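Local coordinates for protein malyl-CoA lyase/beta-methylmalyl-CoA lyase (PDB 5UGR) that is a magnesium-binding TIM-barrel enzyme of the HpcH/HpaI aldolase/citrate lyase family, at residues 42-47 with 74-79. Sequence-based numbering, arbitrary orientation. Where two conformers were deposited one is given.
Sequences DLEDAV and MIRING. With MG (magnesium ion), chain B.
Arg76 and Asp42 lie side by side and form a two-pronged salt bridge: NE of Arg76 donates a nearly straight hydrogen bond to OD1 of Asp42, and NH2 of Arg76 reaches OD2 of Asp42, both at 2.8 Å. Both oxygens sit in the guanidinium plane, although the carboxylate is turned 51° from it. On the opposite carboxylate face the backbone amides of Glu44, closing an Asx turn, and Ala46 bind OD1 and OD2 in turn, so four bonds fix this group. A bend at chi3 (61°) brings the Arg76 guanidinium alongside it. Glu44 adds charge over one guanidinium face, its OE1 3.3 Å from NE of Arg76 with no N-H aimed at it; CB of Asp45 covers the same face. Main-chain pairing is parallel, Leu43 N bonding to Arg76 O (3.0 Å) where barrel strands 38-42 and 72-76 run out into the loops at their C-terminal ends, the active-site end of a TIM barrel. There OD2 of Asp45 binds magnesium at 2.1 Å, with Glu140, Asp167 and three waters completing the shell. Glu44 acts from the second shell, receiving hydrogen bonds from two of those waters, one on each carboxylate oxygen; OD1 of Asp45 forms a salt bridge with Arg301 of the second subunit. Farther along the loop after strand 72-76, ND2 of Asn78 comes from above the carbonyl plane to O of Leu43 (3.0 Å), and Asp88 also holds this amide. Apolar packing sets CD1 of Leu43 against CB of Ile75 at 4.1 Å, with Ile59 of helix 52-65 touching both side chains.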
ATOM      1  N   ASP A  42     -22.145   5.482 -28.894  1.00 14.98           N
ATOM      2  CA  ASP A  42     -21.354   4.295 -28.628  1.00 16.21           C
ATOM      3  C   ASP A  42     -20.441   3.915 -29.808  1.00 15.68           C
ATOM      4  O   ASP A  42     -20.876   3.847 -30.983  1.00 17.02           O
ATOM      5  CB  ASP A  42     -22.331   3.158 -28.355  1.00 16.36           C
ATOM      6  CG  ASP A  42     -21.675   1.925 -27.729  1.00 15.16           C
ATOM      7  OD1 ASP A  42     -20.525   2.034 -27.216  1.00 15.35           O
ATOM      8  OD2 ASP A  42     -22.356   0.850 -27.762  1.00 16.04           O
ATOM      9  N   LEU A  43     -19.182   3.639 -29.486  1.00 14.49           N
ATOM     10  CA  LEU A  43     -18.218   3.065 -30.433  1.00 14.98           C
ATOM     11  C   LEU A  43     -17.850   1.653 -30.098  1.00 14.82           C
ATOM     12  O   LEU A  43     -17.121   1.013 -30.844  1.00 15.63           O
ATOM     13  CB  LEU A  43     -16.926   3.920 -30.418  1.00 15.92           C
ATOM     14  CG  LEU A  43     -17.155   5.411 -30.760  1.00 16.89           C
ATOM     15  CD1 LEU A  43     -16.418   6.374 -29.849  1.00 22.60           C
ATOM     16  CD2 LEU A  43     -16.775   5.663 -32.149  1.00 23.38           C
ATOM     17  N   GLU A  44     -18.285   1.223 -28.917  1.00 13.73           N
ATOM     18  CA  GLU A  44     -17.825  -0.019 -28.276  1.00 14.07           C
ATOM     19  C   GLU A  44     -18.837  -1.154 -28.482  1.00 15.30           C
ATOM     20  O   GLU A  44     -19.084  -1.562 -29.632  1.00 16.62           O
ATOM     21  CB  GLU A  44     -17.394   0.282 -26.800  1.00 14.70           C
ATOM     22  CG  GLU A  44     -16.589  -0.850 -26.118  1.00 15.10           C
ATOM     23  CD  GLU A  44     -17.213  -1.504 -24.905  1.00 15.17           C
ATOM     24  OE1 GLU A  44     -18.415  -1.219 -24.641  1.00 16.00           O
ATOM     25  OE2 GLU A  44     -16.488  -2.340 -24.260  1.00 15.73           O
ATOM     26  N   ASP A  45     -19.453  -1.653 -27.406  1.00 14.61           N
ATOM     27  CA  ASP A  45     -20.177  -2.936 -27.457  1.00 15.74           C
ATOM     28  C   ASP A  45     -21.212  -3.038 -28.638  1.00 16.47           C
ATOM     29  O   ASP A  45     -21.337  -4.089 -29.284  1.00 18.48           O
ATOM     30  CB  ASP A  45     -20.962  -3.184 -26.166  1.00 18.87           C
ATOM     31  CG  ASP A  45     -20.164  -3.768 -25.020  1.00 19.51           C
ATOM     32  OD1 ASP A  45     -19.165  -4.495 -25.277  1.00 22.98           O
ATOM     33  OD2 ASP A  45     -20.574  -3.484 -23.812  1.00 17.82           O
ATOM     34  N   ALA A  46     -22.005  -1.985 -28.877  1.00 15.48           N
ATOM     35  CA  ALA A  46     -23.060  -2.081 -29.890  1.00 17.64           C
ATOM     36  C   ALA A  46     -22.599  -1.961 -31.302  1.00 17.81           C
ATOM     37  O   ALA A  46     -23.421  -2.066 -32.204  1.00 24.33           O
ATOM     38  CB  ALA A  46     -24.160  -1.039 -29.601  1.00 18.95           C
ATOM     39  N   VAL A  47     -21.303  -1.734 -31.532  1.00 17.09           N
ATOM     40  CA  VAL A  47     -20.811  -1.503 -32.887  1.00 17.18           C
ATOM     41  C   VAL A  47     -19.861  -2.626 -33.290  1.00 18.37           C
ATOM     42  O   VAL A  47     -18.861  -2.891 -32.613  1.00 18.52           O
ATOM     43  CB  VAL A  47     -20.113  -0.147 -33.009  1.00 18.49           C
ATOM     44  CG1 VAL A  47     -19.612   0.091 -34.429  1.00 20.63           C
ATOM     45  CG2 VAL A  47     -20.993   1.023 -32.574  1.00 20.88           C
ATOM     46  N   MET A  74     -21.820  12.394 -24.340  1.00 14.98           N
ATOM     47  CA  MET A  74     -20.717  11.497 -24.030  0.50 14.87           C
ATOM     48  C   MET A  74     -20.440  10.562 -25.206  1.00 15.14           C
ATOM     49  O   MET A  74     -21.320  10.331 -26.026  1.00 15.84           O
ATOM     50  CB  MET A  74     -21.113  10.705 -22.758  0.50 13.44           C
ATOM     51  CG  MET A  74     -20.030   9.849 -22.089  0.50 11.95           C
ATOM     52  SD  MET A  74     -20.395   9.581 -20.330  0.50 12.60           S
ATOM     53  CE  MET A  74     -21.921   8.636 -20.440  0.50 12.57           C
ATOM     54  N   ILE A  75     -19.239   9.998 -25.242  1.00 14.24           N
ATOM     55  CA  ILE A  75     -18.964   8.856 -26.108  1.00 13.13           C
ATOM     56  C   ILE A  75     -18.487   7.688 -25.242  1.00 13.42           C
ATOM     57  O   ILE A  75     -17.762   7.901 -24.248  1.00 14.03           O
ATOM     58  CB  ILE A  75     -17.897   9.156 -27.163  1.00 13.75           C
ATOM     59  CG1 ILE A  75     -16.571   9.726 -26.561  1.00 14.45           C
ATOM     60  CG2 ILE A  75     -18.443  10.086 -28.233  1.00 16.34           C
ATOM     61  CD1 ILE A  75     -15.420  10.017 -27.491  1.00 15.40           C
ATOM     62  N   ARG A  76     -18.925   6.480 -25.621  1.00 13.38           N
ATOM     63  CA  ARG A  76     -18.361   5.258 -25.029  1.00 13.24           C
ATOM     64  C   ARG A  76     -17.270   4.794 -26.007  1.00 13.32           C
ATOM     65  O   ARG A  76     -17.544   4.352 -27.127  1.00 14.49           O
ATOM     66  CB  ARG A  76     -19.337   4.173 -24.735  1.00 13.30           C
ATOM     67  CG  ARG A  76     -18.629   2.943 -24.117  1.00 14.33           C
ATOM     68  CD  ARG A  76     -19.554   1.902 -23.535  1.00 14.58           C
ATOM     69  NE  ARG A  76     -20.481   1.300 -24.512  1.00 13.42           N
ATOM     70  CZ  ARG A  76     -21.415   0.406 -24.201  1.00 12.93           C
ATOM     71  NH1 ARG A  76     -21.518  -0.020 -22.941  1.00 14.88           N
ATOM     72  NH2 ARG A  76     -22.329  -0.016 -25.082  1.00 16.82           N
ATOM     73  N   ILE A  77     -16.018   5.049 -25.603  1.00 13.68           N
ATOM     74  CA  ILE A  77     -14.862   4.632 -26.368  1.00 13.32           C
ATOM     75  C   ILE A  77     -14.647   3.139 -26.321  1.00 14.29           C
ATOM     76  O   ILE A  77     -15.215   2.453 -25.494  1.00 13.90           O
ATOM     77  CB  ILE A  77     -13.570   5.382 -25.972  1.00 13.62           C
ATOM     78  CG1 ILE A  77     -13.195   5.114 -24.492  1.00 13.17           C
ATOM     79  CG2 ILE A  77     -13.762   6.874 -26.168  1.00 14.12           C
ATOM     80  CD1 ILE A  77     -11.910   5.757 -24.080  1.00 13.86           C
ATOM     81  N   ASN A  78     -13.831   2.652 -27.257  1.00 13.64           N
ATOM     82  CA  ASN A  78     -13.468   1.248 -27.241  1.00 14.08           C
ATOM     83  C   ASN A  78     -12.585   0.900 -26.044  1.00 13.07           C
ATOM     84  O   ASN A  78     -11.996   1.787 -25.377  1.00 13.85           O
ATOM     85  CB  ASN A  78     -12.851   0.860 -28.587  1.00 13.62           C
ATOM     86  CG  ASN A  78     -13.927   0.579 -29.601  1.00 15.45           C
ATOM     87  OD1 ASN A  78     -14.571  -0.508 -29.583  1.00 15.93           O
ATOM     88  ND2 ASN A  78     -14.217   1.576 -30.444  1.00 16.24           N
ATOM     89  N   GLY A  79     -12.477  -0.388 -25.798  1.00 13.16           N
ATOM     90  CA  GLY A  79     -11.685  -0.871 -24.655  1.00 13.52           C
ATOM     91  C   GLY A  79     -10.192  -0.589 -24.795  1.00 13.50           C
ATOM     92  O   GLY A  79      -9.640  -0.488 -25.899  1.00 14.25           O
TER
HETATM   93 MG    MG B 401     -19.732  -3.644 -21.892  1.00 16.70          MG
HETATM   94  O   HOH W   1     -17.915  -4.246 -22.812  1.00 18.01           O
HETATM   95  O   HOH W   2     -19.157  -1.688 -22.168  1.00 14.09           O
HETATM   96  O   HOH W   3     -23.349  -2.316 -23.346  1.00 27.82           O
HETATM   97  O   HOH W   4     -21.562  -2.995 -21.170  1.00 20.40           O